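Motility protein B (PDB 3S0W) probably forms, together with MotA, the stator that drives flagellar rotation, and may fasten it to the cell wall through the periplasmic domain described here. Local coordinates at residues K82-N87 and P127-F132; I86-F91 and V156-S161. All coordinates share one frame; numbering follows the deposited sequence. Where two conformers were deposited one is given.

Contact 1 of 2, residues K82-N87 and P127-F132; sequences KRVHIN and PNQLSF
In the beta-alpha-beta unit of this OmpA-like domain, Ile86 and Leu130 pair as parallel neighbours, one on strand 85-90 and the other at the start of strand 130-134. Two backbone bonds set the register: Ile86 N gives a nearly straight bond to Gln129 O (2.8 Å), whereas Ser131 N reaches Ile86 O over a longer 3.3 Å. Between them, Leu130 CA also leans its hydrogen on Ile86 O. On the face carrying Ile86 and Leu130, Ile86 CG2 meets Leu130 CD2 at 3.6 Å, and Met117 and Ile121 of helix 105-122 cover the leucine.

On the face of Asn87 and Ser131 the pair meets through polar groups. With CG trans to the backbone N (chi1 -180°), the His85 ring, in one of its two modelled conformers, swings across to strand 130-134. In that conformer NE2 donates to Ser131 OG (2.7 Å, 169°), which lies close to the ring plane, while Gln129 O lies over one ring face, nearer its margin than its centre, 3.2 Å from the ring plane. Gln129 runs out past the carbonyl of Val84, its NE2 hydrogen-bonded to Asn126 OD1. Tyr135 of the second subunit also meets the His85 ring, and Phe132 continues the sheet antiparallel into that subunit. Parallel strands joined through a helix packed on one face form the classic beta-alpha-beta crossover.

Contact 2 of 2, residues I86-F91 and V156-S161; sequences INVRGF and VEIFFS
Two first torsions lay Arg89 along Phe159: the arginine CG stands opposite its own carbonyl carbon (chi1 -71°), and the Phe159 ring is turned trans to its backbone N (chi1 178°). Both side chains then run the same way on one face of the sheet. The guanidinium rests one face against Phe159 CB, and its NH2 comes to 3.2 Å from CD2 of that ring, the two planes 34° apart. At the guanidinium edge a water lies in plane; it accepts from Arg89 NH1 (2.9 Å) and donates to Glu157 OE1 (2.9 Å), so the opposite charges are linked through the water rather than by direct contact. The other carboxylate oxygen, Glu157 OE2, makes a salt bridge with Arg155, and Phe91 CE2 packs against Glu157 CD at 3.7 Å.

The strands that carry these groups, 85-90 and 156-161, run antiparallel as adjacent inner strands of the mixed OmpA-like sheet. Asn87 with Phe159 and Arg89 with Glu157 are hydrogen-bonded pairs, each closed by two short N-H···O bonds; Val88 with Ile158 is a non-hydrogen-bonded pair. The opposite face is apolar: Ile86 CG2 lies beside Ile158 CG2 (3.4 Å), and Val88 CG1 approaches Val156 CG1 (4.0 Å). Ala113, Val116 and Leu120 of helix 105-122 pack onto Val88.

In the fold
Contacts 1 and 2 are the two flanks of a single strand, 85-90, and show how an inner strand of a mixed sheet serves neighbours of opposite direction. Their centres lie about 10 Å apart, and they share Ile86 and Asn87. Along the chain, strand 85-90 comes first; helix 105-122 then leads to its parallel partner 130-134, and helix 147-152 precedes the antiparallel partner 156-161. Across the sheet the order is instead 156-161, 85-90, 130-134. Contact 2 sits almost at the centre of the chain, whereas contact 1 includes 130-134, one of the two outermost strands within the chain, where the second subunit continues the sheet of this periplasmic domain.

Contact 1 of 2, residues K82-N87 and P127-F132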
ATOM      1  N   LYS B  82      16.251   9.100   6.696  1.00 50.41           N
ATOM      2  CA  LYS B  82      16.443   7.637   6.709  1.00 49.03           C
ATOM      3  C   LYS B  82      15.207   6.824   7.081  1.00 45.53           C
ATOM      4  O   LYS B  82      15.118   5.639   6.725  1.00 45.53           O
ATOM      5  CB  LYS B  82      17.618   7.257   7.631  1.00 51.30           C
ATOM      6  CG  LYS B  82      17.351   7.400   9.130  1.00 52.40           C
ATOM      7  CD  LYS B  82      18.605   7.098   9.975  1.00 57.47           C
ATOM      8  CE  LYS B  82      18.345   7.294  11.479  1.00 58.47           C
ATOM      9  NZ  LYS B  82      19.616   7.326  12.292  1.00 61.47           N
ATOM     10  N   ARG B  83      14.260   7.447   7.789  0.50 43.64           N
ATOM     11  CA  ARG B  83      13.055   6.748   8.272  0.50 40.39           C
ATOM     12  C   ARG B  83      11.946   6.579   7.227  0.50 37.83           C
ATOM     13  O   ARG B  83      10.964   5.884   7.490  0.50 36.25           O
ATOM     14  CB  ARG B  83      12.440   7.473   9.466  0.50 40.12           C
ATOM     15  CG  ARG B  83      13.398   7.923  10.519  0.50 43.21           C
ATOM     16  CD  ARG B  83      14.045   9.244  10.154  0.50 46.57           C
ATOM     17  NE  ARG B  83      14.295  10.070  11.339  0.50 49.59           N
ATOM     18  CZ  ARG B  83      13.795   9.823  12.550  0.50 48.65           C
ATOM     19  NH1 ARG B  83      13.019   8.770  12.757  0.50 47.42           N
ATOM     20  NH2 ARG B  83      14.065  10.636  13.554  0.50 49.59           N
ATOM     21  N   VAL B  84      12.087   7.233   6.076  1.00 37.02           N
ATOM     22  CA  VAL B  84      11.002   7.340   5.105  1.00 33.77           C
ATOM     23  C   VAL B  84      10.670   5.981   4.452  1.00 30.72           C
ATOM     24  O   VAL B  84      11.581   5.215   4.135  1.00 31.23           O
ATOM     25  CB  VAL B  84      11.318   8.461   4.025  1.00 35.42           C
ATOM     26  CG1 VAL B  84      12.380   7.997   3.035  1.00 37.02           C
ATOM     27  CG2 VAL B  84      10.059   8.906   3.263  1.00 32.84           C
ATOM     28  N   HIS B  85       9.384   5.652   4.318  0.60 27.49           N
ATOM     29  CA  HIS B  85       8.966   4.528   3.445  0.60 25.83           C
ATOM     30  C   HIS B  85       8.226   5.112   2.241  0.60 24.93           C
ATOM     31  O   HIS B  85       7.536   6.134   2.344  0.60 24.11           O
ATOM     32  CB  HIS B  85       8.117   3.435   4.168  0.60 24.38           C
ATOM     33  CG  HIS B  85       7.702   2.290   3.272  0.60 24.26           C
ATOM     34  ND1 HIS B  85       8.370   1.079   3.242  0.60 24.25           N
ATOM     35  CD2 HIS B  85       6.691   2.178   2.367  0.60 19.49           C
ATOM     36  CE1 HIS B  85       7.802   0.287   2.347  0.60 20.28           C
ATOM     37  NE2 HIS B  85       6.790   0.932   1.800  0.60 15.95           N
ATOM     38  N   ILE B  86       8.396   4.457   1.102  1.00 24.74           N
ATOM     39  CA  ILE B  86       7.839   4.911  -0.160  1.00 24.14           C
ATOM     40  C   ILE B  86       6.931   3.831  -0.690  1.00 23.00           C
ATOM     41  O   ILE B  86       7.362   2.705  -0.912  1.00 22.32           O
ATOM     42  CB  ILE B  86       8.959   5.153  -1.186  1.00 25.82           C
ATOM     43  CG1 ILE B  86       9.959   6.163  -0.658  1.00 26.16           C
ATOM     44  CG2 ILE B  86       8.420   5.587  -2.556  1.00 24.50           C
ATOM     45  CD1 ILE B  86      11.216   5.492  -0.245  1.00 27.73           C
ATOM     46  N   ASN B  87       5.661   4.175  -0.871  1.00 22.36           N
ATOM     47  CA  ASN B  87       4.652   3.235  -1.370  1.00 20.53           C
ATOM     48  C   ASN B  87       4.178   3.713  -2.722  1.00 20.32           C
ATOM     49  O   ASN B  87       3.625   4.809  -2.848  1.00 20.08           O
ATOM     50  CB  ASN B  87       3.465   3.211  -0.405  1.00 20.07           C
ATOM     51  CG  ASN B  87       2.416   2.149  -0.760  1.00 22.03           C
ATOM     52  OD1 ASN B  87       2.725   0.985  -0.986  1.00 25.87           O
ATOM     53  ND2 ASN B  87       1.168   2.546  -0.740  1.00 26.73           N
ATOM     54  N   PRO B 127      15.513  -1.007  -1.696  1.00 35.52           N
ATOM     55  CA  PRO B 127      14.329  -1.891  -1.743  1.00 33.21           C
ATOM     56  C   PRO B 127      13.629  -2.071  -0.374  1.00 31.55           C
ATOM     57  O   PRO B 127      12.400  -2.187  -0.297  1.00 28.98           O
ATOM     58  CB  PRO B 127      14.896  -3.232  -2.240  1.00 34.25           C
ATOM     59  CG  PRO B 127      16.225  -2.881  -2.963  1.00 36.57           C
ATOM     60  CD  PRO B 127      16.739  -1.643  -2.249  1.00 37.14           C
ATOM     61  N   ASN B 128      14.423  -2.072   0.693  1.00 32.09           N
ATOM     62  CA  ASN B 128      13.900  -2.220   2.054  1.00 31.05           C
ATOM     63  C   ASN B 128      13.018  -1.064   2.465  1.00 29.22           C
ATOM     64  O   ASN B 128      12.506  -1.083   3.562  1.00 28.52           O
ATOM     65  CB  ASN B 128      15.035  -2.362   3.097  1.00 31.78           C
ATOM     66  CG  ASN B 128      16.007  -3.489   2.774  1.00 35.21           C
ATOM     67  OD1 ASN B 128      15.643  -4.496   2.165  1.00 39.91           O
ATOM     68  ND2 ASN B 128      17.253  -3.322   3.177  1.00 39.45           N
ATOM     69  N   GLN B 129      12.894  -0.042   1.612  1.00 29.09           N
ATOM     70  CA  GLN B 129      12.050   1.139   1.902  1.00 27.71           C
ATOM     71  C   GLN B 129      10.901   1.272   0.889  1.00 25.39           C
ATOM     72  O   GLN B 129      10.173   2.251   0.909  1.00 25.21           O
ATOM     73  CB  GLN B 129      12.892   2.438   1.931  1.00 29.21           C
ATOM     74  CG  GLN B 129      13.944   2.513   3.039  1.00 33.86           C
ATOM     75  CD  GLN B 129      14.947   3.671   2.842  1.00 42.55           C
ATOM     76  OE1 GLN B 129      14.637   4.836   3.125  1.00 45.45           O
ATOM     77  NE2 GLN B 129      16.158   3.345   2.363  1.00 45.18           N
ATOM     78  N   LEU B 130      10.760   0.282   0.015  1.00 23.58           N
ATOM     79  CA  LEU B 130       9.764   0.294  -1.043  1.00 22.38           C
ATOM     80  C   LEU B 130       8.715  -0.805  -0.908  1.00 20.91           C
ATOM     81  O   LEU B 130       8.948  -1.874  -0.341  1.00 18.66           O
ATOM     82  CB  LEU B 130      10.446   0.157  -2.410  1.00 23.76           C
ATOM     83  CG  LEU B 130      11.044   1.429  -2.973  1.00 24.87           C
ATOM     84  CD1 LEU B 130      11.946   1.095  -4.158  1.00 28.18           C
ATOM     85  CD2 LEU B 130       9.893   2.359  -3.387  1.00 23.48           C
ATOM     86  N   SER B 131       7.550  -0.505  -1.461  1.00 20.71           N
ATOM     87  CA  SER B 131       6.440  -1.452  -1.576  1.00 19.46           C
ATOM     88  C   SER B 131       5.552  -0.865  -2.660  1.00 18.58           C
ATOM     89  O   SER B 131       5.794   0.236  -3.128  1.00 17.87           O
ATOM     90  CB  SER B 131       5.706  -1.554  -0.249  1.00 18.06           C
ATOM     91  OG  SER B 131       5.098  -0.315   0.051  1.00 19.38           O
ATOM     92  N   PHE B 132       4.561  -1.617  -3.093  1.00 18.17           N
ATOM     93  CA  PHE B 132       3.645  -1.134  -4.131  1.00 18.50           C
ATOM     94  C   PHE B 132       2.273  -1.639  -3.812  1.00 17.08           C
ATOM     95  O   PHE B 132       2.130  -2.683  -3.193  1.00 16.50           O
ATOM     96  CB  PHE B 132       4.081  -1.601  -5.514  1.00 19.38           C
ATOM     97  CG  PHE B 132       4.047  -3.099  -5.704  1.00 20.24           C
ATOM     98  CD1 PHE B 132       2.910  -3.723  -6.240  1.00 17.15           C
ATOM     99  CD2 PHE B 132       5.169  -3.892  -5.371  1.00 20.04           C
ATOM    100  CE1 PHE B 132       2.879  -5.091  -6.434  1.00 16.18           C
ATOM    101  CE2 PHE B 132       5.155  -5.260  -5.558  1.00 16.56           C
ATOM    102  CZ  PHE B 132       4.011  -5.868  -6.098  1.00 19.19           C
TER

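Contact 2 of 2, residues I86-F91 and V156-S161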
ATOM      1  N   ILE B  86       8.396   4.457   1.102  1.00 24.74           N
ATOM      2  CA  ILE B  86       7.839   4.911  -0.160  1.00 24.14           C
ATOM      3  C   ILE B  86       6.931   3.831  -0.690  1.00 23.00           C
ATOM      4  O   ILE B  86       7.362   2.705  -0.912  1.00 22.32           O
ATOM      5  CB  ILE B  86       8.959   5.153  -1.186  1.00 25.82           C
ATOM      6  CG1 ILE B  86       9.959   6.163  -0.658  1.00 26.16           C
ATOM      7  CG2 ILE B  86       8.420   5.587  -2.556  1.00 24.50           C
ATOM      8  CD1 ILE B  86      11.216   5.492  -0.245  1.00 27.73           C
ATOM      9  N   ASN B  87       5.661   4.175  -0.871  1.00 22.36           N
ATOM     10  CA  ASN B  87       4.652   3.235  -1.370  1.00 20.53           C
ATOM     11  C   ASN B  87       4.178   3.713  -2.722  1.00 20.32           C
ATOM     12  O   ASN B  87       3.625   4.809  -2.848  1.00 20.08           O
ATOM     13  CB  ASN B  87       3.465   3.211  -0.405  1.00 20.07           C
ATOM     14  CG  ASN B  87       2.416   2.149  -0.760  1.00 22.03           C
ATOM     15  OD1 ASN B  87       2.725   0.985  -0.986  1.00 25.87           O
ATOM     16  ND2 ASN B  87       1.168   2.546  -0.740  1.00 26.73           N
ATOM     17  N   VAL B  88       4.396   2.890  -3.729  1.00 19.93           N
ATOM     18  CA  VAL B  88       3.959   3.179  -5.089  1.00 20.39           C
ATOM     19  C   VAL B  88       2.559   2.571  -5.359  1.00 20.41           C
ATOM     20  O   VAL B  88       2.373   1.337  -5.354  1.00 19.35           O
ATOM     21  CB  VAL B  88       5.007   2.655  -6.087  1.00 21.31           C
ATOM     22  CG1 VAL B  88       4.593   2.996  -7.493  1.00 21.95           C
ATOM     23  CG2 VAL B  88       6.387   3.238  -5.738  1.00 20.24           C
ATOM     24  N   ARG B  89       1.587   3.449  -5.563  1.00 21.29           N
ATOM     25  CA  ARG B  89       0.176   3.090  -5.646  1.00 22.03           C
ATOM     26  C   ARG B  89      -0.350   3.190  -7.054  1.00 23.50           C
ATOM     27  O   ARG B  89      -0.149   4.232  -7.718  1.00 25.38           O
ATOM     28  CB  ARG B  89      -0.628   4.045  -4.780  1.00 22.22           C
ATOM     29  CG  ARG B  89      -0.415   3.827  -3.302  1.00 22.50           C
ATOM     30  CD  ARG B  89      -0.701   5.072  -2.519  1.00 23.70           C
ATOM     31  NE  ARG B  89      -0.505   4.806  -1.101  1.00 25.23           N
ATOM     32  CZ  ARG B  89      -1.163   5.428  -0.127  1.00 28.05           C
ATOM     33  NH1 ARG B  89      -2.058   6.358  -0.411  1.00 27.89           N
ATOM     34  NH2 ARG B  89      -0.950   5.098   1.136  1.00 28.48           N
ATOM     35  N   GLY B  90      -1.015   2.121  -7.493  1.00 23.11           N
ATOM     36  CA  GLY B  90      -1.675   2.046  -8.791  1.00 24.92           C
ATOM     37  C   GLY B  90      -3.197   2.248  -8.741  1.00 26.29           C
ATOM     38  O   GLY B  90      -3.877   1.798  -7.811  1.00 24.70           O
ATOM     39  N   PHE B  91      -3.724   2.945  -9.752  1.00 28.21           N
ATOM     40  CA  PHE B  91      -5.166   3.222  -9.870  1.00 29.87           C
ATOM     41  C   PHE B  91      -5.564   3.098 -11.332  1.00 32.42           C
ATOM     42  O   PHE B  91      -4.765   3.376 -12.223  1.00 34.13           O
ATOM     43  CB  PHE B  91      -5.519   4.641  -9.400  1.00 29.58           C
ATOM     44  CG  PHE B  91      -5.137   4.943  -7.980  1.00 27.29           C
ATOM     45  CD1 PHE B  91      -6.081   4.852  -6.971  1.00 24.11           C
ATOM     46  CD2 PHE B  91      -3.820   5.337  -7.651  1.00 26.36           C
ATOM     47  CE1 PHE B  91      -5.739   5.160  -5.616  1.00 22.41           C
ATOM     48  CE2 PHE B  91      -3.465   5.650  -6.334  1.00 25.53           C
ATOM     49  CZ  PHE B  91      -4.436   5.567  -5.303  1.00 23.60           C
ATOM     50  N   VAL B 156      -0.581   6.966 -11.224  1.00 37.08           N
ATOM     51  CA  VAL B 156       0.202   6.297 -10.213  1.00 35.10           C
ATOM     52  C   VAL B 156       0.476   7.318  -9.115  1.00 34.83           C
ATOM     53  O   VAL B 156       0.745   8.465  -9.398  1.00 35.70           O
ATOM     54  CB  VAL B 156       1.538   5.764 -10.825  1.00 35.97           C
ATOM     55  CG1 VAL B 156       2.615   5.567  -9.769  1.00 33.14           C
ATOM     56  CG2 VAL B 156       1.297   4.469 -11.600  1.00 34.38           C
ATOM     57  N   GLU B 157       0.393   6.923  -7.855  1.00 33.51           N
ATOM     58  CA  GLU B 157       0.700   7.870  -6.787  1.00 33.61           C
ATOM     59  C   GLU B 157       1.769   7.256  -5.909  1.00 32.72           C
ATOM     60  O   GLU B 157       1.671   6.109  -5.502  1.00 32.90           O
ATOM     61  CB  GLU B 157      -0.549   8.233  -5.964  1.00 32.76           C
ATOM     62  CG  GLU B 157      -1.652   8.900  -6.804  1.00 36.79           C
ATOM     63  CD  GLU B 157      -2.881   9.316  -6.014  1.00 40.59           C
ATOM     64  OE1 GLU B 157      -2.907   9.033  -4.788  1.00 38.90           O
ATOM     65  OE2 GLU B 157      -3.812   9.928  -6.637  1.00 42.62           O
ATOM     66  N   ILE B 158       2.802   8.019  -5.637  1.00 32.52           N
ATOM     67  CA  ILE B 158       3.839   7.573  -4.765  1.00 30.88           C
ATOM     68  C   ILE B 158       3.600   8.257  -3.410  1.00 30.24           C
ATOM     69  O   ILE B 158       3.561   9.476  -3.352  1.00 30.28           O
ATOM     70  CB  ILE B 158       5.202   7.954  -5.348  1.00 32.56           C
ATOM     71  CG1 ILE B 158       5.326   7.364  -6.769  1.00 32.21           C
ATOM     72  CG2 ILE B 158       6.310   7.518  -4.394  1.00 29.61           C
ATOM     73  CD1 ILE B 158       6.516   7.785  -7.536  1.00 33.65           C
ATOM     74  N   PHE B 159       3.431   7.459  -2.345  1.00 28.20           N
ATOM     75  CA  PHE B 159       3.208   7.978  -1.004  1.00 26.90           C
ATOM     76  C   PHE B 159       4.427   7.816  -0.078  1.00 26.52           C
ATOM     77  O   PHE B 159       5.067   6.751  -0.051  1.00 26.51           O
ATOM     78  CB  PHE B 159       1.955   7.332  -0.422  1.00 25.52           C
ATOM     79  CG  PHE B 159       1.630   7.758   0.987  1.00 26.01           C
ATOM     80  CD1 PHE B 159       1.313   9.072   1.283  1.00 26.68           C
ATOM     81  CD2 PHE B 159       1.607   6.819   2.024  1.00 26.61           C
ATOM     82  CE1 PHE B 159       0.990   9.449   2.575  1.00 26.21           C
ATOM     83  CE2 PHE B 159       1.274   7.195   3.336  1.00 25.64           C
ATOM     84  CZ  PHE B 159       0.972   8.502   3.612  1.00 25.42           C
ATOM     85  N   PHE B 160       4.733   8.889   0.655  1.00 26.55           N
ATOM     86  CA  PHE B 160       5.893   8.988   1.555  1.00 26.89           C
ATOM     87  C   PHE B 160       5.414   9.223   3.001  1.00 26.18           C
ATOM     88  O   PHE B 160       4.642  10.144   3.248  1.00 27.05           O
ATOM     89  CB  PHE B 160       6.764  10.193   1.190  1.00 28.12           C
ATOM     90  CG  PHE B 160       7.237  10.225  -0.227  1.00 29.29           C
ATOM     91  CD1 PHE B 160       8.495   9.741  -0.562  1.00 32.25           C
ATOM     92  CD2 PHE B 160       6.465  10.809  -1.219  1.00 28.64           C
ATOM     93  CE1 PHE B 160       8.963   9.788  -1.887  1.00 32.88           C
ATOM     94  CE2 PHE B 160       6.894  10.831  -2.536  1.00 29.16           C
ATOM     95  CZ  PHE B 160       8.160  10.324  -2.866  1.00 32.22           C
ATOM     96  N   SER B 161       5.943   8.429   3.925  0.50 25.15           N
ATOM     97  CA  SER B 161       5.522   8.435   5.319  0.50 23.83           C
ATOM     98  C   SER B 161       6.621   7.798   6.184  0.50 24.14           C
ATOM     99  O   SER B 161       7.620   7.298   5.657  0.50 24.73           O
ATOM    100  CB  SER B 161       4.211   7.651   5.449  0.50 22.64           C
ATOM    101  OG  SER B 161       4.437   6.271   5.280  0.50 18.60           O
TER
HETATM  102  O   HOH W   1      -3.688   7.671  -2.359  1.00 28.48           O